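Local structure of uncharacterized protein (Peptoclostridium difficile 630, 4YCS) at residues A[22-27]-A[70-75]; A[57-62]-A[84-89]. The protein is a putative lipoprotein fragment of unproven function, related to PnrA-like substrate-binding proteins of ABC transporters, and may therefore bind a small solute. One frame throughout, in Å; residues are numbered along the deposited sequence.

Contact 1. Residues A[22-27]-A[70-75]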
ATOM      1  N   GLU A  22      -7.348  -5.300  12.383  1.00 61.84           N
ATOM      2  CA  GLU A  22      -8.247  -6.139  11.580  1.00 63.02           C
ATOM      3  C   GLU A  22      -9.248  -5.344  10.759  1.00 59.76           C
ATOM      4  O   GLU A  22      -9.363  -5.574   9.558  1.00 57.96           O
ATOM      5  CB  GLU A  22      -8.972  -7.157  12.441  1.00 67.39           C
ATOM      6  CG  GLU A  22      -8.125  -8.373  12.758  1.00 73.58           C
ATOM      7  CD  GLU A  22      -8.772  -9.292  13.780  1.00 85.46           C
ATOM      8  OE1 GLU A  22      -8.432 -10.484  13.774  1.00 91.77           O
ATOM      9  OE2 GLU A  22      -9.608  -8.831  14.589  1.00 88.42           O
ATOM     10  N   ALA A  23      -9.941  -4.399  11.382  1.00 56.04           N
ATOM     11  CA  ALA A  23     -10.953  -3.610  10.686  1.00 55.86           C
ATOM     12  C   ALA A  23     -10.362  -2.824   9.517  1.00 53.10           C
ATOM     13  O   ALA A  23     -10.887  -2.854   8.394  1.00 50.60           O
ATOM     14  CB  ALA A  23     -11.677  -2.669  11.645  1.00 56.07           C
HETATM   15  N   MSE A  24      -9.284  -2.101   9.791  1.00 51.45           N
HETATM   16  CA  MSE A  24      -8.595  -1.317   8.759  1.00 47.78           C
HETATM   17  C   MSE A  24      -8.068  -2.183   7.632  1.00 44.39           C
HETATM   18  O   MSE A  24      -8.099  -1.791   6.472  1.00 42.00           O
HETATM   19  CB  MSE A  24      -7.384  -0.655   9.416  1.00 48.94           C
HETATM   20  CG  MSE A  24      -6.860   0.413   8.481  1.00 50.10           C
HETATM   21 SE   MSE A  24      -5.449   1.452   9.368  0.66 56.15          SE
HETATM   22  CE  MSE A  24      -4.109   0.054   9.608  1.00 48.73           C
ATOM     23  N   ASN A  25      -7.546  -3.350   7.990  1.00 44.72           N
ATOM     24  CA  ASN A  25      -7.045  -4.329   7.044  1.00 44.75           C
ATOM     25  C   ASN A  25      -8.135  -4.791   6.115  1.00 46.32           C
ATOM     26  O   ASN A  25      -7.947  -4.800   4.886  1.00 44.14           O
ATOM     27  CB  ASN A  25      -6.362  -5.502   7.757  1.00 44.93           C
ATOM     28  CG  ASN A  25      -4.983  -5.141   8.259  1.00 45.96           C
ATOM     29  OD1 ASN A  25      -4.545  -4.016   8.090  1.00 47.07           O
ATOM     30  ND2 ASN A  25      -4.290  -6.097   8.872  1.00 46.75           N
ATOM     31  N   ASN A  26      -9.292  -5.124   6.679  1.00 47.73           N
ATOM     32  CA  ASN A  26     -10.417  -5.551   5.855  1.00 50.10           C
ATOM     33  C   ASN A  26     -10.917  -4.485   4.917  1.00 46.52           C
ATOM     34  O   ASN A  26     -11.234  -4.772   3.755  1.00 46.24           O
ATOM     35  CB  ASN A  26     -11.533  -6.145   6.703  1.00 58.20           C
ATOM     36  CG  ASN A  26     -11.201  -7.548   7.124  1.00 67.64           C
ATOM     37  OD1 ASN A  26     -11.535  -8.485   6.428  1.00 76.82           O
ATOM     38  ND2 ASN A  26     -10.454  -7.694   8.199  1.00 72.83           N
ATOM     39  N   SER A  27     -10.930  -3.251   5.383  1.00 43.31           N
ATOM     40  CA  SER A  27     -11.351  -2.129   4.555  1.00 42.60           C
ATOM     41  C   SER A  27     -10.368  -1.901   3.406  1.00 40.15           C
ATOM     42  O   SER A  27     -10.780  -1.567   2.297  1.00 39.48           O
ATOM     43  CB  SER A  27     -11.490  -0.822   5.372  1.00 42.43           C
ATOM     44  OG  SER A  27     -12.574  -0.881   6.257  1.00 48.23           O
ATOM     45  N   ILE A  70       1.062  -0.768  -1.872  1.00 24.33           N
ATOM     46  CA  ILE A  70       0.283  -0.169  -0.778  1.00 24.88           C
ATOM     47  C   ILE A  70       0.616  -0.845   0.572  1.00 26.39           C
ATOM     48  O   ILE A  70       0.437  -2.039   0.744  1.00 26.77           O
ATOM     49  CB  ILE A  70      -1.210  -0.286  -1.007  1.00 24.61           C
ATOM     50  CG1 ILE A  70      -1.589   0.222  -2.410  1.00 26.23           C
ATOM     51  CG2 ILE A  70      -1.918   0.516   0.109  1.00 27.00           C
ATOM     52  CD1 ILE A  70      -3.036   0.075  -2.802  1.00 26.84           C
ATOM     53  N   ALA A  71       1.110  -0.056   1.513  1.00 27.74           N
ATOM     54  CA  ALA A  71       1.436  -0.504   2.857  1.00 29.84           C
ATOM     55  C   ALA A  71       0.304  -0.052   3.816  1.00 33.80           C
ATOM     56  O   ALA A  71      -0.068   1.114   3.840  1.00 33.80           O
ATOM     57  CB  ALA A  71       2.733   0.109   3.293  1.00 30.52           C
ATOM     58  N   VAL A  72      -0.241  -0.996   4.580  1.00 35.37           N
ATOM     59  CA  VAL A  72      -1.358  -0.723   5.466  1.00 35.82           C
ATOM     60  C   VAL A  72      -0.929  -0.690   6.943  1.00 39.15           C
ATOM     61  O   VAL A  72      -0.728  -1.726   7.589  1.00 43.82           O
ATOM     62  CB  VAL A  72      -2.435  -1.776   5.280  1.00 35.39           C
ATOM     63  CG1 VAL A  72      -3.672  -1.427   6.103  1.00 35.79           C
ATOM     64  CG2 VAL A  72      -2.783  -1.890   3.798  1.00 34.92           C
ATOM     65  N   GLY A  73      -0.803   0.522   7.478  1.00 45.31           N
ATOM     66  CA  GLY A  73      -0.511   0.692   8.918  1.00 44.34           C
ATOM     67  C   GLY A  73       0.700   1.563   9.173  1.00 45.57           C
ATOM     68  O   GLY A  73       1.620   1.587   8.381  1.00 41.73           O
ATOM     69  N   ALA A  74       0.680   2.268  10.308  1.00 46.15           N
ATOM     70  CA  ALA A  74       1.745   3.179  10.710  1.00 46.04           C
ATOM     71  C   ALA A  74       3.057   2.446  10.986  1.00 43.32           C
ATOM     72  O   ALA A  74       4.120   3.050  10.893  1.00 43.69           O
ATOM     73  CB  ALA A  74       1.326   3.965  11.952  1.00 49.60           C
ATOM     74  N   ARG A  75       3.011   1.156  11.294  1.00 41.90           N
ATOM     75  CA  ARG A  75       4.266   0.419  11.504  1.00 44.57           C
ATOM     76  C   ARG A  75       5.123   0.299  10.235  1.00 43.48           C
ATOM     77  O   ARG A  75       6.318   0.000  10.335  1.00 43.09           O
ATOM     78  CB  ARG A  75       4.023  -0.959  12.092  1.00 47.16           C
ATOM     79  CG  ARG A  75       3.578  -0.924  13.552  1.00 52.24           C
ATOM     80  CD  ARG A  75       4.159  -2.090  14.332  1.00 54.86           C
ATOM     81  NE  ARG A  75       3.760  -3.395  13.799  1.00 54.93           N
ATOM     82  CZ  ARG A  75       4.331  -4.549  14.137  1.00 58.38           C
ATOM     83  NH1 ARG A  75       5.318  -4.559  15.022  1.00 58.67           N
ATOM     84  NH2 ARG A  75       3.923  -5.701  13.601  1.00 56.26           N
TER
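The flat group of this contact is the carboxamide of N25. V72 CG1 comes up at its oxygen end, 3.4 Å from N25 OD1, roughly continuing the CG-OD1 bond but tilted from the amide plane, and the side chain of N25 also packs on L14 and I16. At the nitrogen end, N25 ND2 donates to the backbone O of D15, which fixes the rotation of the amide and turns its oxygen to the valine. The setting is a Rossmann-like alpha/beta domain of the periplasmic-binding-protein type: helix 22-38, which follows the first strand, packs by its opening turns on the C-terminal end of the central parallel strand 68-72.

The second bridge is M24, present as selenomethionine. Its CG stands anti to the backbone N (chi1 -166°), and the chain runs out extended until it bends at the selenium (chi3 64°). That bend sets the terminal methyl over the strand end, with M24 CE 3.8 Å from V72 CG1 and 3.7 Å from G73 CA. The same V72 methyl thus touches the side-chain amide oxygen of N25 and the terminal methyl of M24, while V72 also packs on M12, L14 and I95 of the flanking strands. At G73 the chain leaves the strand with a phi of 126°, a conformation readily open to a residue without a side chain, and the methyl of M24 rests against its CA. Y111 and D96 also touch M24.

On the side of the helix turned from the strand, N26 folds its side-chain amide back on the preceding turn: E22 O accepts from N26 ND2 at 2.7 Å, above the carbonyl plane, as well as from N26 N at 2.9 Å.

Contact 2. Residues A[57-62]-A[84-89]; sequences SIDILC and AKKYPK
Y87 reaches from the loop after helix 77-84 across to helix 54-62, where its ring meets C62 and its hydroxyl meets D59. Its CB bond points toward the helix, and CG, anti to the carbonyl carbon (chi1 -60°), sets the ring so that one face lies against C62 CB. This carbon sits over the middle of the face as a CH-pi contact, with C62 CB 3.6 Å from the centroid of the Y87 ring. The cysteine sulfur is offset to one side of the centre, with C62 SG 3.7 Å from Y87 CD2, an oblique sulfur-aromatic contact. Further out, Y87 CE2 passes 3.4 Å from D59 OD1, which lies at the ring edge, in its plane.

At the tip, Y87 OH donates to D59 OD1 over 3.1 Å and accepts from N63 ND2, so the hydroxyl has a partner in each role. The hydroxyl meets D59 OD1 from above the carboxylate plane, and that plane is turned 67° against the ring. The same oxygen forms a salt bridge with K86, 3.4 Å from D59 OD1 to K86 NZ, whose hydrogen bond is weak.

The contact ties helix 54-62, through D59 and C62, to the loop leading into strand 91-95. C62 also packs on V83 of helix 77-84, on I69 of strand 68-72 and on F92 of strand 91-95.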
ATOM      1  N   SER A  57      10.733  -7.164   2.653  1.00 34.57           N
ATOM      2  CA  SER A  57       9.540  -7.522   1.906  1.00 34.24           C
ATOM      3  C   SER A  57       9.129  -6.436   0.898  1.00 32.63           C
ATOM      4  O   SER A  57       8.675  -6.769  -0.211  1.00 32.88           O
ATOM      5  CB  SER A  57       8.419  -7.861   2.879  1.00 36.62           C
ATOM      6  OG  SER A  57       8.669  -9.156   3.472  1.00 37.10           O
ATOM      7  N   ILE A  58       9.251  -5.160   1.282  1.00 30.26           N
ATOM      8  CA  ILE A  58       8.931  -4.062   0.390  1.00 29.35           C
ATOM      9  C   ILE A  58       9.949  -3.972  -0.742  1.00 31.06           C
ATOM     10  O   ILE A  58       9.601  -3.746  -1.944  1.00 28.44           O
ATOM     11  CB  ILE A  58       8.781  -2.723   1.137  1.00 30.01           C
ATOM     12  CG1 ILE A  58       7.629  -2.783   2.129  1.00 32.09           C
ATOM     13  CG2 ILE A  58       8.507  -1.610   0.141  1.00 30.29           C
ATOM     14  CD1 ILE A  58       7.630  -1.659   3.167  1.00 34.73           C
ATOM     15  N   ASP A  59      11.204  -4.229  -0.399  1.00 29.35           N
ATOM     16  CA  ASP A  59      12.265  -4.261  -1.390  1.00 31.72           C
ATOM     17  C   ASP A  59      12.036  -5.345  -2.454  1.00 31.04           C
ATOM     18  O   ASP A  59      12.220  -5.109  -3.655  1.00 27.44           O
ATOM     19  CB  ASP A  59      13.619  -4.445  -0.697  1.00 36.11           C
ATOM     20  CG  ASP A  59      14.748  -4.391  -1.683  1.00 42.84           C
ATOM     21  OD1 ASP A  59      15.353  -3.320  -1.795  1.00 48.95           O
ATOM     22  OD2 ASP A  59      14.984  -5.410  -2.358  1.00 50.24           O
ATOM     23  N   ILE A  60      11.611  -6.532  -2.015  1.00 30.96           N
ATOM     24  CA  ILE A  60      11.235  -7.571  -2.959  1.00 29.66           C
ATOM     25  C   ILE A  60      10.112  -7.114  -3.883  1.00 26.59           C
ATOM     26  O   ILE A  60      10.168  -7.387  -5.080  1.00 29.81           O
ATOM     27  CB  ILE A  60      10.823  -8.861  -2.230  1.00 33.52           C
ATOM     28  CG1 ILE A  60      12.054  -9.544  -1.556  1.00 37.27           C
ATOM     29  CG2 ILE A  60      10.152  -9.815  -3.200  1.00 32.54           C
ATOM     30  CD1 ILE A  60      11.651 -10.592  -0.505  1.00 40.67           C
ATOM     31  N   LEU A  61       9.074  -6.461  -3.352  1.00 26.72           N
ATOM     32  CA  LEU A  61       7.950  -5.966  -4.170  1.00 24.31           C
ATOM     33  C   LEU A  61       8.404  -4.942  -5.193  1.00 23.85           C
ATOM     34  O   LEU A  61       7.858  -4.897  -6.320  1.00 22.99           O
ATOM     35  CB  LEU A  61       6.825  -5.390  -3.291  1.00 26.73           C
ATOM     36  CG  LEU A  61       6.125  -6.355  -2.322  1.00 27.55           C
ATOM     37  CD1 LEU A  61       5.076  -5.643  -1.507  1.00 29.04           C
ATOM     38  CD2 LEU A  61       5.519  -7.537  -3.041  1.00 28.33           C
ATOM     39  N   CYS A  62       9.423  -4.143  -4.842  1.00 22.85           N
ATOM     40  CA  CYS A  62       9.999  -3.166  -5.778  1.00 24.83           C
ATOM     41  C   CYS A  62      10.730  -3.821  -6.944  1.00 25.69           C
ATOM     42  O   CYS A  62      11.003  -3.171  -7.945  1.00 26.17           O
ATOM     43  CB  CYS A  62      10.941  -2.232  -5.038  1.00 25.84           C
ATOM     44  SG  CYS A  62      10.137  -1.155  -3.868  1.00 29.13           S
ATOM     45  N   ALA A  84      11.677   3.378  -0.347  1.00 36.05           N
ATOM     46  CA  ALA A  84      11.251   4.305  -1.359  1.00 37.94           C
ATOM     47  C   ALA A  84      12.366   5.205  -1.898  1.00 40.64           C
ATOM     48  O   ALA A  84      12.302   5.638  -3.056  1.00 42.01           O
ATOM     49  CB  ALA A  84      10.114   5.157  -0.823  1.00 39.63           C
ATOM     50  N   LYS A  85      13.342   5.530  -1.047  1.00 40.95           N
ATOM     51  CA  LYS A  85      14.542   6.251  -1.476  1.00 45.27           C
ATOM     52  C   LYS A  85      15.340   5.469  -2.509  1.00 43.06           C
ATOM     53  O   LYS A  85      15.996   6.099  -3.356  1.00 43.09           O
ATOM     54  CB  LYS A  85      15.469   6.514  -0.281  1.00 52.25           C
ATOM     55  CG  LYS A  85      14.971   7.553   0.703  1.00 59.78           C
ATOM     56  CD  LYS A  85      16.098   7.876   1.696  1.00 69.65           C
ATOM     57  CE  LYS A  85      15.580   8.475   2.997  1.00 75.66           C
ATOM     58  NZ  LYS A  85      15.358   9.939   2.848  1.00 82.15           N
ATOM     59  N   LYS A  86      15.292   4.121  -2.447  1.00 38.60           N
ATOM     60  CA  LYS A  86      16.131   3.270  -3.316  1.00 39.11           C
ATOM     61  C   LYS A  86      15.451   3.000  -4.674  1.00 36.30           C
ATOM     62  O   LYS A  86      16.087   2.485  -5.611  1.00 34.09           O
ATOM     63  CB  LYS A  86      16.464   1.929  -2.627  1.00 41.40           C
ATOM     64  CG  LYS A  86      17.180   2.028  -1.285  1.00 49.30           C
ATOM     65  CD  LYS A  86      17.624   0.660  -0.733  1.00 55.53           C
ATOM     66  CE  LYS A  86      16.448  -0.238  -0.350  1.00 65.78           C
ATOM     67  NZ  LYS A  86      16.737  -1.351   0.620  1.00 75.63           N
ATOM     68  N   TYR A  87      14.160   3.344  -4.790  1.00 33.87           N
ATOM     69  CA  TYR A  87      13.415   3.097  -6.018  1.00 31.40           C
ATOM     70  C   TYR A  87      12.578   4.328  -6.374  1.00 34.54           C
ATOM     71  O   TYR A  87      11.354   4.330  -6.154  1.00 31.91           O
ATOM     72  CB  TYR A  87      12.540   1.816  -5.856  1.00 29.03           C
ATOM     73  CG  TYR A  87      13.318   0.587  -5.559  1.00 28.49           C
ATOM     74  CD1 TYR A  87      13.915  -0.125  -6.561  1.00 29.47           C
ATOM     75  CD2 TYR A  87      13.541   0.171  -4.252  1.00 31.18           C
ATOM     76  CE1 TYR A  87      14.707  -1.238  -6.296  1.00 29.79           C
ATOM     77  CE2 TYR A  87      14.294  -0.977  -3.962  1.00 30.03           C
ATOM     78  CZ  TYR A  87      14.881  -1.667  -5.007  1.00 32.56           C
ATOM     79  OH  TYR A  87      15.605  -2.794  -4.796  1.00 29.42           O
ATOM     80  N   PRO A  88      13.239   5.390  -6.870  1.00 35.28           N
ATOM     81  CA  PRO A  88      12.560   6.670  -7.030  1.00 37.89           C
ATOM     82  C   PRO A  88      11.363   6.705  -7.952  1.00 37.05           C
ATOM     83  O   PRO A  88      10.499   7.533  -7.728  1.00 40.70           O
ATOM     84  CB  PRO A  88      13.660   7.585  -7.602  1.00 41.02           C
ATOM     85  CG  PRO A  88      14.943   6.939  -7.245  1.00 40.38           C
ATOM     86  CD  PRO A  88      14.675   5.484  -7.207  1.00 36.16           C
ATOM     87  N   LYS A  89      11.336   5.869  -9.001  1.00 37.64           N
ATOM     88  CA  LYS A  89      10.189   5.782  -9.926  1.00 37.72           C
ATOM     89  C   LYS A  89       9.065   4.860  -9.393  1.00 32.91           C
ATOM     90  O   LYS A  89       8.004   4.776  -9.978  1.00 29.27           O
ATOM     91  CB  LYS A  89      10.600   5.299 -11.336  1.00 41.37           C
ATOM     92  CG  LYS A  89      11.005   6.377 -12.320  1.00 48.36           C
ATOM     93  CD  LYS A  89       9.873   7.319 -12.669  1.00 54.09           C
ATOM     94  CE  LYS A  89       9.411   7.151 -14.094  1.00 57.66           C
ATOM     95  NZ  LYS A  89       8.724   8.386 -14.553  1.00 66.64           N
TER

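Overall arrangement
The two contacts use opposite faces of strand 68-72: V72 faces helix 22-38, whereas I69 touches L61 and C62 of helix 54-62. The centres are 19 Å apart, on opposite sides of the middle of the chain, and although the nearest atoms approach to about 5 Å the two do not touch. Contact 1 is buried at the C-terminal end of the central strands, where a glycerol, probably from crystallisation, lies about 4 Å from the side chain of M24; this is consistent with a ligand pocket as in related binding proteins. Contact 2 lies at the surface and combines a salt bridge and a hydroxyl hydrogen bond with packing of C62 on the Y87 ring.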